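Local structure of putative cytoplasmic protein (Salmonella enterica subsp. enterica serovar Typhimurium, 4J32) at residues L100-K106 with L170-P174. The protein is the type VI secretion effector Tae4, a papain-like NlpC/P60 cysteine peptidase that probably cleaves the peptidoglycan of rival bacteria and is inhibited by the immunity protein Tai4. Residues are numbered along the deposited sequence; the frame is centred on the assembly and turned at random.
Sequences LTHTMGK and LWILP
W171 meets G105 through the one hydrogen bond between the two segments. Its indole NE1 donates to G105 O at 2.9 Å, with an N-H...O angle of 159°. The acceptor lies close to the ring plane, at the indole edge. The donor stands about 49° out of the carbonyl plane, off the lone-pair directions. This bond satisfies the only polar atom of a buried ring and limits its rotation. G105, with positive phi, is where the chain leaves helical geometry.

M104 lies over one face of the same ring. Its CB sits 3.5 Å from the centroid of the five-membered ring, almost on the normal, a CH-pi contact. SD is higher above this face, 5.2 Å from the centroid, as a distant Met-aromatic contact. Bends at chi2 and chi3 (both -70°) fold the chain back, so that CE reaches W171 CB at 3.4 Å. CE also touches L173 CD2, at 4.0 Å.

The six-membered ring packs against the last helical turn. L100 CB approaches W171 CZ3 at 4.0 Å on the face that M104 covers. T101 comes obliquely, its CA 3.9 Å from W171 CZ2; its OG1 bonds to I97 O.

R16 ties the two backbones together by bonding to M104 O and I172 O. On strand 124-131, I125 touches L100, M104 and L173, and V127 touches W171. M104 also lines a pocket holding 2-ethoxyethanol, probably from the crystallisation liquor. The arrangement is helix-on-sheet packing: W171, on strand 164-172, helps to hold the C-terminal end of helix 93-103 against the antiparallel sheet of the papain-like fold.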
ATOM      1  N   LEU A 100      29.313  -6.785 -18.393  1.00 21.58           N
ATOM      2  CA  LEU A 100      29.934  -6.305 -19.636  1.00 21.66           C
ATOM      3  C   LEU A 100      31.311  -5.663 -19.393  1.00 23.22           C
ATOM      4  O   LEU A 100      32.237  -5.917 -20.145  1.00 23.41           O
ATOM      5  CB  LEU A 100      28.989  -5.353 -20.383  1.00 21.30           C
ATOM      6  CG  LEU A 100      27.679  -6.022 -20.845  1.00 21.33           C
ATOM      7  CD1 LEU A 100      26.638  -4.957 -21.079  1.00 23.17           C
ATOM      8  CD2 LEU A 100      27.876  -6.888 -22.069  1.00 22.42           C
ATOM      9  N   THR A 101      31.440  -4.896 -18.313  1.00 23.90           N
ATOM     10  CA  THR A 101      32.710  -4.254 -17.943  1.00 26.45           C
ATOM     11  C   THR A 101      33.792  -5.322 -17.787  1.00 27.26           C
ATOM     12  O   THR A 101      34.946  -5.102 -18.166  1.00 28.89           O
ATOM     13  CB  THR A 101      32.557  -3.439 -16.633  1.00 26.76           C
ATOM     14  OG1 THR A 101      31.548  -2.428 -16.816  1.00 28.29           O
ATOM     15  CG2 THR A 101      33.864  -2.778 -16.246  1.00 29.93           C
ATOM     16  N   HIS A 102      33.409  -6.492 -17.272  1.00 26.98           N
ATOM     17  CA  HIS A 102      34.391  -7.525 -16.957  1.00 30.09           C
ATOM     18  C   HIS A 102      34.612  -8.554 -18.059  1.00 30.63           C
ATOM     19  O   HIS A 102      35.541  -9.351 -17.968  1.00 32.44           O
ATOM     20  CB  HIS A 102      34.066  -8.193 -15.621  1.00 30.46           C
ATOM     21  CG  HIS A 102      34.370  -7.322 -14.446  1.00 33.77           C
ATOM     22  ND1 HIS A 102      33.443  -6.465 -13.896  1.00 34.78           N
ATOM     23  CD2 HIS A 102      35.514  -7.137 -13.749  1.00 37.49           C
ATOM     24  CE1 HIS A 102      33.995  -5.808 -12.891  1.00 34.95           C
ATOM     25  NE2 HIS A 102      35.253  -6.193 -12.785  1.00 38.90           N
ATOM     26  N   THR A 103      33.787  -8.523 -19.101  1.00 29.59           N
ATOM     27  CA  THR A 103      33.881  -9.502 -20.184  1.00 30.75           C
ATOM     28  C   THR A 103      34.163  -8.892 -21.560  1.00 30.40           C
ATOM     29  O   THR A 103      34.679  -9.585 -22.446  1.00 30.73           O
ATOM     30  CB  THR A 103      32.587 -10.387 -20.288  1.00 30.24           C
ATOM     31  OG1 THR A 103      31.479  -9.561 -20.657  1.00 30.45           O
ATOM     32  CG2 THR A 103      32.273 -11.067 -18.955  1.00 30.51           C
ATOM     33  N   MET A 104      33.813  -7.619 -21.757  1.00 29.41           N
ATOM     34  CA  MET A 104      33.856  -7.006 -23.105  1.00 29.73           C
ATOM     35  C   MET A 104      35.183  -6.354 -23.507  1.00 31.25           C
ATOM     36  O   MET A 104      35.347  -5.925 -24.661  1.00 31.34           O
ATOM     37  CB  MET A 104      32.744  -5.968 -23.257  1.00 28.96           C
ATOM     38  CG  MET A 104      31.341  -6.549 -23.391  1.00 30.43           C
ATOM     39  SD  MET A 104      31.107  -7.360 -24.958  1.00 34.61           S
ATOM     40  CE  MET A 104      31.108  -5.976 -26.087  1.00 36.53           C
ATOM     41  N   GLY A 105      36.118  -6.255 -22.574  1.00 31.35           N
ATOM     42  CA  GLY A 105      37.384  -5.618 -22.875  1.00 33.64           C
ATOM     43  C   GLY A 105      37.241  -4.116 -22.733  1.00 33.42           C
ATOM     44  O   GLY A 105      36.265  -3.618 -22.135  1.00 32.12           O
ATOM     45  N   LYS A 106      38.213  -3.393 -23.284  1.00 34.30           N
ATOM     46  CA  LYS A 106      38.236  -1.936 -23.165  1.00 34.38           C
ATOM     47  C   LYS A 106      37.073  -1.353 -23.954  1.00 31.70           C
ATOM     48  O   LYS A 106      36.876  -1.728 -25.124  1.00 30.56           O
ATOM     49  CB  LYS A 106      39.548  -1.362 -23.717  1.00 36.32           C
ATOM     50  CG  LYS A 106      40.809  -1.961 -23.110  1.00 42.09           C
ATOM     51  CD  LYS A 106      41.060  -1.446 -21.690  1.00 48.82           C
ATOM     52  CE  LYS A 106      41.831  -2.482 -20.853  1.00 52.29           C
ATOM     53  NZ  LYS A 106      40.979  -3.715 -20.619  1.00 52.98           N
ATOM     54  N   LEU A 170      30.313   2.910 -24.980  1.00 20.54           N
ATOM     55  CA  LEU A 170      30.026   2.047 -26.112  1.00 20.75           C
ATOM     56  C   LEU A 170      31.136   1.002 -26.304  1.00 20.22           C
ATOM     57  O   LEU A 170      32.335   1.333 -26.305  1.00 20.47           O
ATOM     58  CB  LEU A 170      29.841   2.892 -27.387  1.00 21.12           C
ATOM     59  CG  LEU A 170      29.456   2.120 -28.675  1.00 21.05           C
ATOM     60  CD1 LEU A 170      27.984   1.719 -28.696  1.00 23.95           C
ATOM     61  CD2 LEU A 170      29.809   2.944 -29.916  1.00 23.58           C
ATOM     62  N   TRP A 171      30.723  -0.265 -26.428  1.00 19.97           N
ATOM     63  CA  TRP A 171      31.618  -1.320 -26.932  1.00 21.26           C
ATOM     64  C   TRP A 171      31.190  -1.611 -28.361  1.00 20.76           C
ATOM     65  O   TRP A 171      30.070  -2.052 -28.589  1.00 20.48           O
ATOM     66  CB  TRP A 171      31.464  -2.611 -26.114  1.00 21.15           C
ATOM     67  CG  TRP A 171      32.132  -2.567 -24.756  1.00 22.52           C
ATOM     68  CD1 TRP A 171      33.438  -2.807 -24.487  1.00 25.08           C
ATOM     69  CD2 TRP A 171      31.509  -2.272 -23.504  1.00 23.27           C
ATOM     70  NE1 TRP A 171      33.683  -2.664 -23.133  1.00 25.22           N
ATOM     71  CE2 TRP A 171      32.507  -2.361 -22.506  1.00 24.41           C
ATOM     72  CE3 TRP A 171      30.209  -1.952 -23.129  1.00 24.36           C
ATOM     73  CZ2 TRP A 171      32.243  -2.123 -21.148  1.00 25.02           C
ATOM     74  CZ3 TRP A 171      29.940  -1.718 -21.768  1.00 24.45           C
ATOM     75  CH2 TRP A 171      30.959  -1.811 -20.800  1.00 24.35           C
ATOM     76  N   ILE A 172      32.078  -1.348 -29.313  1.00 21.49           N
ATOM     77  CA  ILE A 172      31.754  -1.575 -30.728  1.00 21.92           C
ATOM     78  C   ILE A 172      31.588  -3.067 -31.010  1.00 21.46           C
ATOM     79  O   ILE A 172      32.410  -3.900 -30.561  1.00 22.18           O
ATOM     80  CB  ILE A 172      32.846  -0.947 -31.649  1.00 23.22           C
ATOM     81  CG1 ILE A 172      32.789   0.591 -31.555  1.00 23.81           C
ATOM     82  CG2 ILE A 172      32.722  -1.440 -33.083  1.00 23.66           C
ATOM     83  CD1 ILE A 172      33.910   1.300 -32.318  1.00 26.04           C
ATOM     84  N   LEU A 173      30.534  -3.406 -31.745  1.00 20.62           N
ATOM     85  CA  LEU A 173      30.354  -4.766 -32.259  1.00 21.04           C
ATOM     86  C   LEU A 173      30.669  -4.806 -33.751  1.00 22.44           C
ATOM     87  O   LEU A 173      30.219  -3.934 -34.493  1.00 22.68           O
ATOM     88  CB  LEU A 173      28.926  -5.289 -31.968  1.00 19.60           C
ATOM     89  CG  LEU A 173      28.487  -5.435 -30.490  1.00 20.08           C
ATOM     90  CD1 LEU A 173      27.061  -6.037 -30.434  1.00 17.90           C
ATOM     91  CD2 LEU A 173      29.453  -6.314 -29.694  1.00 19.98           C
ATOM     92  N   PRO A 174      31.468  -5.807 -34.189  1.00 23.85           N
ATOM     93  CA  PRO A 174      32.026  -5.800 -35.536  1.00 25.55           C
ATOM     94  C   PRO A 174      31.028  -6.164 -36.640  1.00 26.30           C
ATOM     95  O   PRO A 174      30.004  -6.817 -36.404  1.00 25.29           O
ATOM     96  CB  PRO A 174      33.126  -6.868 -35.453  1.00 26.92           C
ATOM     97  CG  PRO A 174      32.584  -7.851 -34.472  1.00 25.89           C
ATOM     98  CD  PRO A 174      31.918  -6.986 -33.418  1.00 23.74           C
ATOM     99  OXT PRO A 174      31.284  -5.822 -37.810  1.00 27.71           O
TER